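Local coordinates for protein cytochrome P450 268A2 Cyp268A2 (Mycobacterium marinum, PDB 6BLD) that is a cytochrome P450, a largely helical haem protein, here with (3E,5E)-6,10-dimethylundeca-3,5,9-trien-2-one bound beside the haem, at residues V298-V302 with R379-R383; V308-T314 with E330-Y336; I396-V402 with S414-F419. All coordinates share one frame. Residues are numbered along the deposited sequence.

Interaction 1: residues V298-V302 with R379-R383; sequences VEELV and RAQLR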
loop_
_atom_site.group_PDB
_atom_site.type_symbol
_atom_site.label_atom_id
_atom_site.label_comp_id
_atom_site.label_asym_id
_atom_site.label_seq_id
_atom_site.Cartn_x
_atom_site.Cartn_y
_atom_site.Cartn_z
ATOM N N VAL A 298 -15.748 -5.812 -0.836
ATOM C CA VAL A 298 -14.547 -5.108 -0.395
ATOM C C VAL A 298 -13.298 -5.885 -0.796
ATOM O O VAL A 298 -12.302 -5.301 -1.242
ATOM C CB VAL A 298 -14.606 -4.862 1.125
ATOM C CG1 VAL A 298 -13.218 -4.587 1.689
ATOM C CG2 VAL A 298 -15.549 -3.710 1.436
ATOM N N GLU A 299 -13.336 -7.215 -0.663
ATOM C CA GLU A 299 -12.169 -8.026 -1.005
ATOM C C GLU A 299 -11.844 -7.930 -2.490
ATOM O O GLU A 299 -10.668 -7.931 -2.876
ATOM C CB GLU A 299 -12.401 -9.482 -0.599
ATOM C CG GLU A 299 -12.321 -9.729 0.896
ATOM C CD GLU A 299 -11.189 -8.961 1.551
ATOM O OE1 GLU A 299 -10.009 -9.254 1.260
ATOM O OE2 GLU A 299 -11.482 -8.057 2.360
ATOM N N GLU A 300 -12.870 -7.846 -3.342
ATOM C CA GLU A 300 -12.622 -7.710 -4.772
ATOM C C GLU A 300 -12.187 -6.297 -5.138
ATOM O O GLU A 300 -11.366 -6.121 -6.044
ATOM C CB GLU A 300 -13.868 -8.119 -5.561
ATOM C CG GLU A 300 -13.751 -7.885 -7.060
ATOM C CD GLU A 300 -13.112 -9.055 -7.792
ATOM O OE1 GLU A 300 -13.150 -9.076 -9.040
ATOM O OE2 GLU A 300 -12.566 -9.955 -7.121
ATOM N N LEU A 301 -12.692 -5.285 -4.431
ATOM C CA LEU A 301 -12.229 -3.921 -4.667
ATOM C C LEU A 301 -10.751 -3.780 -4.327
ATOM O O LEU A 301 -10.024 -3.025 -4.980
ATOM C CB LEU A 301 -13.061 -2.935 -3.851
ATOM C CG LEU A 301 -14.483 -2.678 -4.353
ATOM C CD1 LEU A 301 -15.207 -1.712 -3.434
ATOM C CD2 LEU A 301 -14.461 -2.151 -5.779
ATOM N N VAL A 302 -10.294 -4.490 -3.295
ATOM C CA VAL A 302 -8.872 -4.512 -2.966
ATOM C C VAL A 302 -8.090 -5.257 -4.038
ATOM O O VAL A 302 -7.021 -4.814 -4.469
ATOM C CB VAL A 302 -8.657 -5.133 -1.574
ATOM C CG1 VAL A 302 -7.190 -5.458 -1.357
ATOM C CG2 VAL A 302 -9.168 -4.214 -0.490
ATOM N N ARG A 379 -10.460 -2.640 5.773
ATOM C CA ARG A 379 -11.760 -3.171 5.375
ATOM C C ARG A 379 -12.897 -2.387 6.016
ATOM O O ARG A 379 -13.920 -2.128 5.373
ATOM C CB ARG A 379 -11.855 -4.651 5.741
ATOM C CG ARG A 379 -10.901 -5.541 4.965
ATOM C CD ARG A 379 -10.949 -6.977 5.460
ATOM N NE ARG A 379 -10.195 -7.871 4.587
ATOM C CZ ARG A 379 -9.206 -8.659 4.994
ATOM N NH1 ARG A 379 -8.848 -8.676 6.271
ATOM N NH2 ARG A 379 -8.576 -9.437 4.122
ATOM N N ALA A 380 -12.734 -1.999 7.283
ATOM C CA ALA A 380 -13.767 -1.207 7.946
ATOM C C ALA A 380 -13.934 0.151 7.278
ATOM O O ALA A 380 -15.051 0.672 7.183
ATOM C CB ALA A 380 -13.432 -1.042 9.429
ATOM N N GLN A 381 -12.833 0.738 6.803
ATOM C CA GLN A 381 -12.920 2.031 6.128
ATOM C C GLN A 381 -13.629 1.910 4.784
ATOM O O GLN A 381 -14.448 2.767 4.431
ATOM C CB GLN A 381 -11.522 2.621 5.946
ATOM C CG GLN A 381 -10.850 3.032 7.242
ATOM C CD GLN A 381 -9.556 3.780 7.006
ATOM O OE1 GLN A 381 -9.513 4.745 6.243
ATOM N NE2 GLN A 381 -8.489 3.334 7.657
ATOM N N LEU A 382 -13.331 0.848 4.027
ATOM C CA LEU A 382 -13.938 0.676 2.710
ATOM C C LEU A 382 -15.420 0.348 2.819
ATOM O O LEU A 382 -16.223 0.808 2.002
ATOM C CB LEU A 382 -13.206 -0.408 1.922
ATOM C CG LEU A 382 -11.688 -0.246 1.842
ATOM C CD1 LEU A 382 -11.020 -1.531 1.373
ATOM C CD2 LEU A 382 -11.326 0.932 0.948
ATOM N N ARG A 383 -15.801 -0.460 3.806
ATOM C CA ARG A 383 -17.218 -0.727 4.032
ATOM C C ARG A 383 -17.973 0.551 4.379
ATOM O O ARG A 383 -19.104 0.761 3.922
ATOM C CB ARG A 383 -17.383 -1.767 5.148
ATOM C CG ARG A 383 -16.907 -3.169 4.787
ATOM C CD ARG A 383 -17.394 -4.194 5.809
ATOM N NE ARG A 383 -17.133 -3.762 7.180
ATOM C CZ ARG A 383 -16.074 -4.133 7.893
ATOM N NH1 ARG A 383 -15.169 -4.946 7.367
ATOM N NH2 ARG A 383 -15.921 -3.687 9.132
#
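This is a crossing of two helices on the proximal side of the haem, apolar at its centre and closed on one flank by a salt bridge. The segments of helix 290-305 and helix 375-392 run at 104° to each other with their axes 10.5 Å apart. At the crossing, Val-298 and Leu-382 have the nearest CA atoms, 6.6 Å apart. Leu-382 CD1 sits 3.8 Å from both Val-298 CG1 and Val-302 CG2, so one leucine fills the space beside two valines a helical turn apart. Its own helix also leans on helix 247-278, where Leu-382 touches Thr-265, Thr-268 and Ile-269. In P450 terms 290-305 is the K helix and 375-392 the L helix, and Glu-300 with Arg-303 forms the ExxR motif of the former; Glu-300, out of reach of 379-383, also pairs with Arg-356. Its neighbour Glu-299 instead grips Arg-379 with both oxygens: Arg-379 NE to Glu-299 OE2 is 2.6 Å, and Arg-379 NH2 to Glu-299 OE1 is 3.2 Å. His-361 also bonds to OE1. Arg-383 lends its aliphatic part, CG lying 3.7 Å from Val-298 CG2, while its guanidinium pairs with Glu-130. Val-302 and Gln-381 both touch the haem.

Interaction 2: residues V308-T314 with E330-Y336; sequences VMTFRRT and EKVVMFY. With HEM (protoporphyrin IX containing Fe), chain B; DXJ ((3E,5E)-6,10-dimethylundeca-3,5,9-trien-2-one), chain C.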
loop_
_atom_site.group_PDB
_atom_site.type_symbol
_atom_site.label_atom_id
_atom_site.label_comp_id
_atom_site.label_asym_id
_atom_site.label_seq_id
_atom_site.Cartn_x
_atom_site.Cartn_y
_atom_site.Cartn_z
ATOM N N VAL A 308 -0.675 -1.562 -3.570
ATOM C CA VAL A 308 0.737 -1.907 -3.465
ATOM C C VAL A 308 1.050 -2.870 -4.603
ATOM O O VAL A 308 0.593 -4.015 -4.605
ATOM C CB VAL A 308 1.071 -2.522 -2.102
ATOM C CG1 VAL A 308 2.568 -2.761 -1.986
ATOM C CG2 VAL A 308 0.582 -1.621 -0.981
ATOM N N MET A 309 1.825 -2.400 -5.580
ATOM C CA MET A 309 2.155 -3.212 -6.744
ATOM C C MET A 309 3.375 -4.093 -6.519
ATOM O O MET A 309 3.420 -5.223 -7.023
ATOM C CB MET A 309 2.392 -2.319 -7.963
ATOM C CG MET A 309 1.171 -1.547 -8.419
ATOM S SD MET A 309 1.477 -0.651 -9.949
ATOM C CE MET A 309 2.840 0.409 -9.463
ATOM N N THR A 310 4.374 -3.607 -5.785
ATOM C CA THR A 310 5.625 -4.336 -5.640
ATOM C C THR A 310 6.116 -4.302 -4.201
ATOM O O THR A 310 5.965 -3.298 -3.499
ATOM C CB THR A 310 6.727 -3.768 -6.548
ATOM O OG1 THR A 310 6.938 -2.384 -6.239
ATOM C CG2 THR A 310 6.354 -3.913 -8.016
ATOM N N PHE A 311 6.696 -5.421 -3.779
ATOM C CA PHE A 311 7.525 -5.511 -2.590
ATOM C C PHE A 311 8.572 -6.576 -2.875
ATOM O O PHE A 311 8.306 -7.543 -3.591
ATOM C CB PHE A 311 6.720 -5.863 -1.332
ATOM C CG PHE A 311 6.305 -4.668 -0.517
ATOM C CD1 PHE A 311 7.177 -3.607 -0.317
ATOM C CD2 PHE A 311 5.043 -4.607 0.050
ATOM C CE1 PHE A 311 6.792 -2.506 0.436
ATOM C CE2 PHE A 311 4.654 -3.511 0.802
ATOM C CZ PHE A 311 5.529 -2.459 0.994
ATOM N N ARG A 312 9.767 -6.386 -2.333
ATOM C CA ARG A 312 10.873 -7.273 -2.657
ATOM C C ARG A 312 11.418 -7.932 -1.398
ATOM O O ARG A 312 11.122 -7.529 -0.270
ATOM C CB ARG A 312 11.989 -6.517 -3.390
ATOM C CG ARG A 312 12.936 -5.785 -2.470
ATOM C CD ARG A 312 14.338 -5.713 -3.047
ATOM N NE ARG A 312 15.049 -4.549 -2.533
ATOM C CZ ARG A 312 16.005 -4.599 -1.613
ATOM N NH1 ARG A 312 16.382 -5.763 -1.103
ATOM N NH2 ARG A 312 16.588 -3.482 -1.207
ATOM N N ARG A 313 12.219 -8.973 -1.616
ATOM C CA ARG A 313 12.910 -9.683 -0.554
ATOM C C ARG A 313 14.333 -9.972 -1.014
ATOM O O ARG A 313 14.672 -9.810 -2.191
ATOM C CB ARG A 313 12.194 -10.990 -0.178
ATOM C CG ARG A 313 10.735 -10.828 0.236
ATOM C CD ARG A 313 10.620 -10.323 1.664
ATOM N NE ARG A 313 9.253 -10.393 2.170
ATOM C CZ ARG A 313 8.394 -9.379 2.141
ATOM N NH1 ARG A 313 8.757 -8.215 1.621
ATOM N NH2 ARG A 313 7.168 -9.530 2.630
ATOM N N THR A 314 15.168 -10.399 -0.070
ATOM C CA THR A 314 16.534 -10.824 -0.353
ATOM C C THR A 314 16.698 -12.270 0.092
ATOM O O THR A 314 16.373 -12.613 1.234
ATOM C CB THR A 314 17.560 -9.932 0.357
ATOM O OG1 THR A 314 17.245 -8.554 0.124
ATOM C CG2 THR A 314 18.961 -10.216 -0.162
ATOM N N GLU A 330 20.414 -12.634 -3.674
ATOM C CA GLU A 330 19.762 -12.056 -4.839
ATOM C C GLU A 330 18.406 -11.472 -4.460
ATOM O O GLU A 330 17.724 -11.964 -3.557
ATOM C CB GLU A 330 19.600 -13.104 -5.942
ATOM C CG GLU A 330 20.928 -13.581 -6.524
ATOM C CD GLU A 330 20.762 -14.408 -7.786
ATOM O OE1 GLU A 330 19.817 -15.221 -7.852
ATOM O OE2 GLU A 330 21.590 -14.252 -8.711
ATOM N N LYS A 331 18.024 -10.407 -5.159
ATOM C CA LYS A 331 16.757 -9.740 -4.899
ATOM C C LYS A 331 15.611 -10.476 -5.582
ATOM O O LYS A 331 15.748 -10.970 -6.704
ATOM C CB LYS A 331 16.807 -8.291 -5.382
ATOM C CG LYS A 331 17.728 -7.399 -4.566
ATOM C CD LYS A 331 17.690 -5.962 -5.063
ATOM C CE LYS A 331 18.682 -5.092 -4.310
ATOM N NZ LYS A 331 18.579 -3.662 -4.711
ATOM N N VAL A 332 14.473 -10.543 -4.893
ATOM C CA VAL A 332 13.289 -11.257 -5.362
ATOM C C VAL A 332 12.097 -10.322 -5.218
ATOM O O VAL A 332 11.732 -9.954 -4.097
ATOM C CB VAL A 332 13.060 -12.560 -4.576
ATOM C CG1 VAL A 332 11.783 -13.237 -5.030
ATOM C CG2 VAL A 332 14.254 -13.499 -4.734
ATOM N N VAL A 333 11.491 -9.943 -6.339
ATOM C CA VAL A 333 10.447 -8.923 -6.366
ATOM C C VAL A 333 9.102 -9.586 -6.630
ATOM O O VAL A 333 8.957 -10.360 -7.583
ATOM C CB VAL A 333 10.741 -7.847 -7.425
ATOM C CG1 VAL A 333 9.611 -6.823 -7.474
ATOM C CG2 VAL A 333 12.070 -7.173 -7.124
ATOM N N MET A 334 8.118 -9.266 -5.794
ATOM C CA MET A 334 6.762 -9.782 -5.917
ATOM C C MET A 334 5.893 -8.744 -6.617
ATOM O O MET A 334 5.824 -7.590 -6.180
ATOM C CB MET A 334 6.194 -10.103 -4.535
ATOM C CG MET A 334 6.939 -11.198 -3.800
ATOM S SD MET A 334 6.068 -11.724 -2.321
ATOM C CE MET A 334 6.988 -10.938 -1.027
ATOM N N PHE A 335 5.245 -9.147 -7.705
ATOM C CA PHE A 335 4.393 -8.252 -8.486
ATOM C C PHE A 335 2.941 -8.595 -8.172
ATOM O O PHE A 335 2.326 -9.450 -8.812
ATOM C CB PHE A 335 4.712 -8.364 -9.971
ATOM C CG PHE A 335 6.062 -7.815 -10.334
ATOM C CD1 PHE A 335 6.226 -6.464 -10.586
ATOM C CD2 PHE A 335 7.169 -8.645 -10.409
ATOM C CE1 PHE A 335 7.468 -5.947 -10.916
ATOM C CE2 PHE A 335 8.414 -8.137 -10.738
ATOM C CZ PHE A 335 8.564 -6.785 -10.992
ATOM N N TYR A 336 2.390 -7.904 -7.169
ATOM C CA TYR A 336 1.059 -8.232 -6.668
ATOM C C TYR A 336 -0.021 -8.036 -7.727
ATOM O O TYR A 336 -1.012 -8.774 -7.741
ATOM C CB TYR A 336 0.746 -7.388 -5.436
ATOM C CG TYR A 336 1.733 -7.555 -4.303
ATOM C CD1 TYR A 336 2.429 -6.466 -3.794
ATOM C CD2 TYR A 336 1.963 -8.802 -3.737
ATOM C CE1 TYR A 336 3.326 -6.615 -2.753
ATOM C CE2 TYR A 336 2.857 -8.961 -2.698
ATOM C CZ TYR A 336 3.535 -7.866 -2.209
ATOM O OH TYR A 336 4.423 -8.025 -1.171
HETATM C CHA HEM B . 2.018 -4.134 5.462
HETATM C CHB HEM B . -0.261 -0.656 7.967
HETATM C CHC HEM B . -3.841 -0.636 4.685
HETATM C CHD HEM B . -1.100 -3.450 1.816
HETATM C C1A HEM B . 1.714 -3.204 6.434
HETATM C C2A HEM B . 2.503 -2.901 7.612
HETATM C C3A HEM B . 1.875 -1.947 8.302
HETATM C C4A HEM B . 0.664 -1.601 7.586
HETATM C CMA HEM B . 2.356 -1.320 9.629
HETATM C CAA HEM B . 3.834 -3.579 8.004
HETATM C CBA HEM B . 3.518 -4.895 8.710
HETATM C CGA HEM B . 4.786 -5.675 8.942
HETATM O O1A HEM B . 4.775 -6.595 9.800
HETATM O O2A HEM B . 5.811 -5.373 8.276
HETATM C C1B HEM B . -1.458 -0.392 7.337
HETATM C C2B HEM B . -2.518 0.441 7.856
HETATM C C3B HEM B . -3.515 0.457 6.973
HETATM C C4B HEM B . -3.124 -0.370 5.837
HETATM C CMB HEM B . -2.513 1.185 9.210
HETATM C CAB HEM B . -4.818 1.257 7.207
HETATM C CBB HEM B . -5.867 1.192 6.388
HETATM C C1C HEM B . -3.414 -1.405 3.618
HETATM C C2C HEM B . -4.170 -1.702 2.414
HETATM C C3C HEM B . -3.399 -2.474 1.624
HETATM C C4C HEM B . -2.146 -2.699 2.307
HETATM C CMC HEM B . -5.598 -1.171 2.147
HETATM C CAC HEM B . -3.691 -3.094 0.237
HETATM C CBC HEM B . -4.902 -3.119 -0.326
HETATM C C1D HEM B . -0.024 -3.902 2.546
HETATM C C2D HEM B . 1.005 -4.810 2.086
HETATM C C3D HEM B . 1.870 -5.000 3.088
HETATM C C4D HEM B . 1.416 -4.219 4.225
HETATM C CMD HEM B . 1.076 -5.435 0.675
HETATM C CAD HEM B . 3.128 -5.899 3.052
HETATM C CBD HEM B . 2.706 -7.355 3.230
HETATM C CGD HEM B . 3.897 -8.274 3.145
HETATM O O1D HEM B . 3.701 -9.515 3.219
HETATM O O2D HEM B . 5.041 -7.772 3.000
HETATM N NA HEM B . 0.597 -2.388 6.452
HETATM N NB HEM B . -1.861 -0.870 6.104
HETATM N NC HEM B . -2.187 -2.032 3.516
HETATM N ND HEM B . 0.258 -3.565 3.854
HETATM FE FE HEM B . -0.915 -2.403 5.069
HETATM C C10 DXJ C . 8.472 4.944 2.095
HETATM C C13 DXJ C . 10.638 7.236 -0.078
HETATM C C01 DXJ C . 2.483 -1.146 2.747
HETATM C C02 DXJ C . 3.159 0.199 2.496
HETATM C C03 DXJ C . 4.186 0.562 3.237
HETATM C C04 DXJ C . 2.643 1.115 1.386
HETATM C C05 DXJ C . 4.882 1.902 3.006
HETATM C C06 DXJ C . 6.401 1.762 2.945
HETATM C C07 DXJ C . 7.130 3.101 3.052
HETATM C C08 DXJ C . 7.737 3.608 1.998
HETATM C C09 DXJ C . 7.159 3.844 4.385
HETATM C C11 DXJ C . 9.274 5.315 1.117
HETATM C C12 DXJ C . 10.023 6.644 1.188
HETATM O O14 DXJ C . 10.126 7.214 2.222
HETATM O O HOH W 1 16.046 -2.494 -4.335
#
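Tyr-336, Arg-312 and Arg-313 bury the most surface where strands 310-314 and 331-335 pair antiparallel in the P450 β1 sheet. Tyr-336 closes one end: its N bonds to Met-309 O at 2.9 Å, and its ring lies against 308-311, with Tyr-336 CE1 4.0 Å from Val-308 CG1 and 3.8 Å from Phe-311 CB. Further along, Met-334 N to Phe-311 O is 2.8 Å, while the return bond from Phe-311 N to Met-334 O is weak at 3.4 Å. Arg-313 anchors the next hydrogen-bonded pair, its N 2.7 Å from Val-332 O and its O 2.8 Å from Val-332 N. Its side chain shares a face with Phe-311 and Met-334; Met-334 CE covers the guanidinium, 3.8 Å from Arg-313 CZ, and Arg-313 NH2 bonds to the haem propionate oxygen O2D at 2.8 Å. Phe-311 CZ reaches DXJ C01 at 3.8 Å. Arg-312, on the other face, has Lys-331 CE over its guanidinium, 3.8 Å from Arg-312 CZ. A water links Lys-331 NZ and, weakly, Arg-312 NE; Asp-58 balances the lysine, and the carbonyls of Leu-87 and Asn-84 hold the arginine. The adjacent arginines thus differ: one binds the haem propionate, the other ties the sheet to a loop.

Interaction 3: residues I396-V402 with S414-F419; sequences IQAGDPV and SMPCTF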
loop_
_atom_site.group_PDB
_atom_site.type_symbol
_atom_site.label_atom_id
_atom_site.label_comp_id
_atom_site.label_asym_id
_atom_site.label_seq_id
_atom_site.Cartn_x
_atom_site.Cartn_y
_atom_site.Cartn_z
ATOM N N ILE A 396 -23.605 8.673 -7.907
ATOM C CA ILE A 396 -22.226 9.119 -8.059
ATOM C C ILE A 396 -21.528 8.288 -9.128
ATOM O O ILE A 396 -21.742 7.073 -9.242
ATOM C CB ILE A 396 -21.479 9.054 -6.714
ATOM C CG1 ILE A 396 -20.095 9.698 -6.841
ATOM C CG2 ILE A 396 -21.360 7.620 -6.217
ATOM C CD1 ILE A 396 -19.297 9.695 -5.559
ATOM N N GLN A 397 -20.699 8.950 -9.934
ATOM C CA GLN A 397 -19.949 8.303 -11.000
ATOM C C GLN A 397 -18.578 8.952 -11.109
ATOM O O GLN A 397 -18.451 10.174 -10.984
ATOM C CB GLN A 397 -20.683 8.402 -12.344
ATOM C CG GLN A 397 -21.860 7.453 -12.480
ATOM C CD GLN A 397 -21.742 6.555 -13.694
ATOM O OE1 GLN A 397 -21.535 7.027 -14.813
ATOM N NE2 GLN A 397 -21.870 5.252 -13.478
ATOM N N ALA A 398 -17.558 8.133 -11.345
ATOM C CA ALA A 398 -16.189 8.615 -11.446
ATOM C C ALA A 398 -15.888 9.085 -12.862
ATOM O O ALA A 398 -16.348 8.489 -13.840
ATOM C CB ALA A 398 -15.200 7.522 -11.038
ATOM N N GLY A 399 -15.111 10.155 -12.964
ATOM C CA GLY A 399 -14.680 10.695 -14.240
ATOM C C GLY A 399 -13.385 10.081 -14.724
ATOM O O GLY A 399 -13.050 8.938 -14.401
ATOM N N ASP A 400 -12.645 10.855 -15.511
ATOM C CA ASP A 400 -11.379 10.387 -16.064
ATOM C C ASP A 400 -10.299 10.418 -14.989
ATOM O O ASP A 400 -9.959 11.501 -14.500
ATOM C CB ASP A 400 -10.958 11.252 -17.244
ATOM C CG ASP A 400 -11.565 10.789 -18.553
ATOM O OD1 ASP A 400 -11.903 9.592 -18.667
ATOM O OD2 ASP A 400 -11.702 11.627 -19.470
ATOM N N PRO A 401 -9.739 9.278 -14.599
ATOM C CA PRO A 401 -8.681 9.285 -13.587
ATOM C C PRO A 401 -7.334 9.657 -14.183
ATOM O O PRO A 401 -7.042 9.392 -15.353
ATOM C CB PRO A 401 -8.669 7.839 -13.071
ATOM C CG PRO A 401 -9.805 7.124 -13.784
ATOM C CD PRO A 401 -10.084 7.912 -15.018
ATOM N N VAL A 402 -6.509 10.287 -13.354
ATOM C CA VAL A 402 -5.133 10.622 -13.698
ATOM C C VAL A 402 -4.245 9.704 -12.870
ATOM O O VAL A 402 -4.085 9.899 -11.659
ATOM C CB VAL A 402 -4.815 12.099 -13.441
ATOM C CG1 VAL A 402 -3.358 12.392 -13.765
ATOM C CG2 VAL A 402 -5.736 12.991 -14.258
ATOM N N SER A 414 -5.678 12.449 -9.499
ATOM C CA SER A 414 -6.938 13.167 -9.389
ATOM C C SER A 414 -7.972 12.475 -10.262
ATOM O O SER A 414 -7.637 11.753 -11.204
ATOM C CB SER A 414 -6.787 14.639 -9.792
ATOM O OG SER A 414 -6.350 14.753 -11.133
ATOM N N MET A 415 -9.239 12.709 -9.936
ATOM C CA MET A 415 -10.341 12.072 -10.642
ATOM C C MET A 415 -11.643 12.791 -10.317
ATOM O O MET A 415 -12.114 12.736 -9.174
ATOM C CB MET A 415 -10.438 10.592 -10.265
ATOM C CG MET A 415 -11.590 9.850 -10.918
ATOM S SD MET A 415 -11.611 8.104 -10.460
ATOM C CE MET A 415 -12.079 8.208 -8.736
ATOM N N PRO A 416 -12.245 13.480 -11.281
ATOM C CA PRO A 416 -13.521 14.149 -11.017
ATOM C C PRO A 416 -14.640 13.139 -10.821
ATOM O O PRO A 416 -14.571 11.990 -11.264
ATOM C CB PRO A 416 -13.746 14.996 -12.275
ATOM C CG PRO A 416 -12.979 14.286 -13.343
ATOM C CD PRO A 416 -11.782 13.681 -12.665
ATOM N N CYS A 417 -15.684 13.586 -10.127
ATOM C CA CYS A 417 -16.847 12.753 -9.868
ATOM C C CYS A 417 -18.108 13.582 -10.046
ATOM O O CYS A 417 -18.128 14.775 -9.730
ATOM C CB CYS A 417 -16.805 12.144 -8.458
ATOM S SG CYS A 417 -16.935 13.335 -7.105
ATOM N N THR A 418 -19.153 12.943 -10.564
ATOM C CA THR A 418 -20.438 13.582 -10.794
ATOM C C THR A 418 -21.522 12.842 -10.023
ATOM O O THR A 418 -21.459 11.621 -9.854
ATOM C CB THR A 418 -20.795 13.604 -12.285
ATOM O OG1 THR A 418 -20.762 12.268 -12.802
ATOM C CG2 THR A 418 -19.809 14.468 -13.058
ATOM N N PHE A 419 -22.514 13.593 -9.556
ATOM C CA PHE A 419 -23.648 13.013 -8.844
ATOM C C PHE A 419 -24.834 13.972 -8.838
ATOM O O PHE A 419 -25.683 13.915 -7.949
ATOM C CB PHE A 419 -23.258 12.644 -7.409
ATOM C CG PHE A 419 -22.569 13.751 -6.659
ATOM C CD1 PHE A 419 -23.304 14.702 -5.971
ATOM C CD2 PHE A 419 -21.187 13.832 -6.635
ATOM C CE1 PHE A 419 -22.674 15.718 -5.279
ATOM C CE2 PHE A 419 -20.551 14.845 -5.943
ATOM C CZ PHE A 419 -21.295 15.789 -5.264
#
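Ile-396 opens the pairing with its CA 3.2 Å from Thr-418 O, a CA-H...O contact, and its CB 4.1 Å from Phe-419 CB, beside the chain's last residue. Next, Gln-397 makes a reciprocal pair with Thr-418: N to Thr-418 O is 2.8 Å, and O to Thr-418 N is 2.9 Å. Ala-398 turns its CB to the opposite face, 3.7 Å from Met-415 SD, and both residues belong to the side backed by helices: Ala-398 on Leu-273, Met-415 on Phe-153. This is the small antiparallel sheet, β3 in P450 usage, in which the C-terminal strand 411-418 is flanked by 397-398 and, across from it, 151-152. Gly-399 N then bonds to Pro-416 O at 2.6 Å; a CB here would clash with Pro-416 CG. Asp-400 has no opposite number in the register, so the first segment bows outward before Pro-401 returns, its CG 3.9 Å from Met-415 SD. Val-402 N finally reaches Ser-414 O at 2.8 Å.

Overall arrangement
Interaction 2 is the most deeply buried, interaction 1 partly so, and interaction 3 lies farthest out, its centre about 22 Å from the chain's centre against about 13 Å for the others. The chain runs from helix 290-305 of interaction 1 into strand 310-315 of interaction 2, and from helix 375-392 into strand 397-398 of interaction 3. Only 1 and 2 bring residues to the haem, and their centres stand on opposite sides of the chain's centre, about 23 Å apart. Side chains alone make contact 1, by apolar packing and opposite charges; main-chain bonds dominate 2 and 3, and of these two only 2 adds charged side chains, whereas 3 adds mainly apolar contacts.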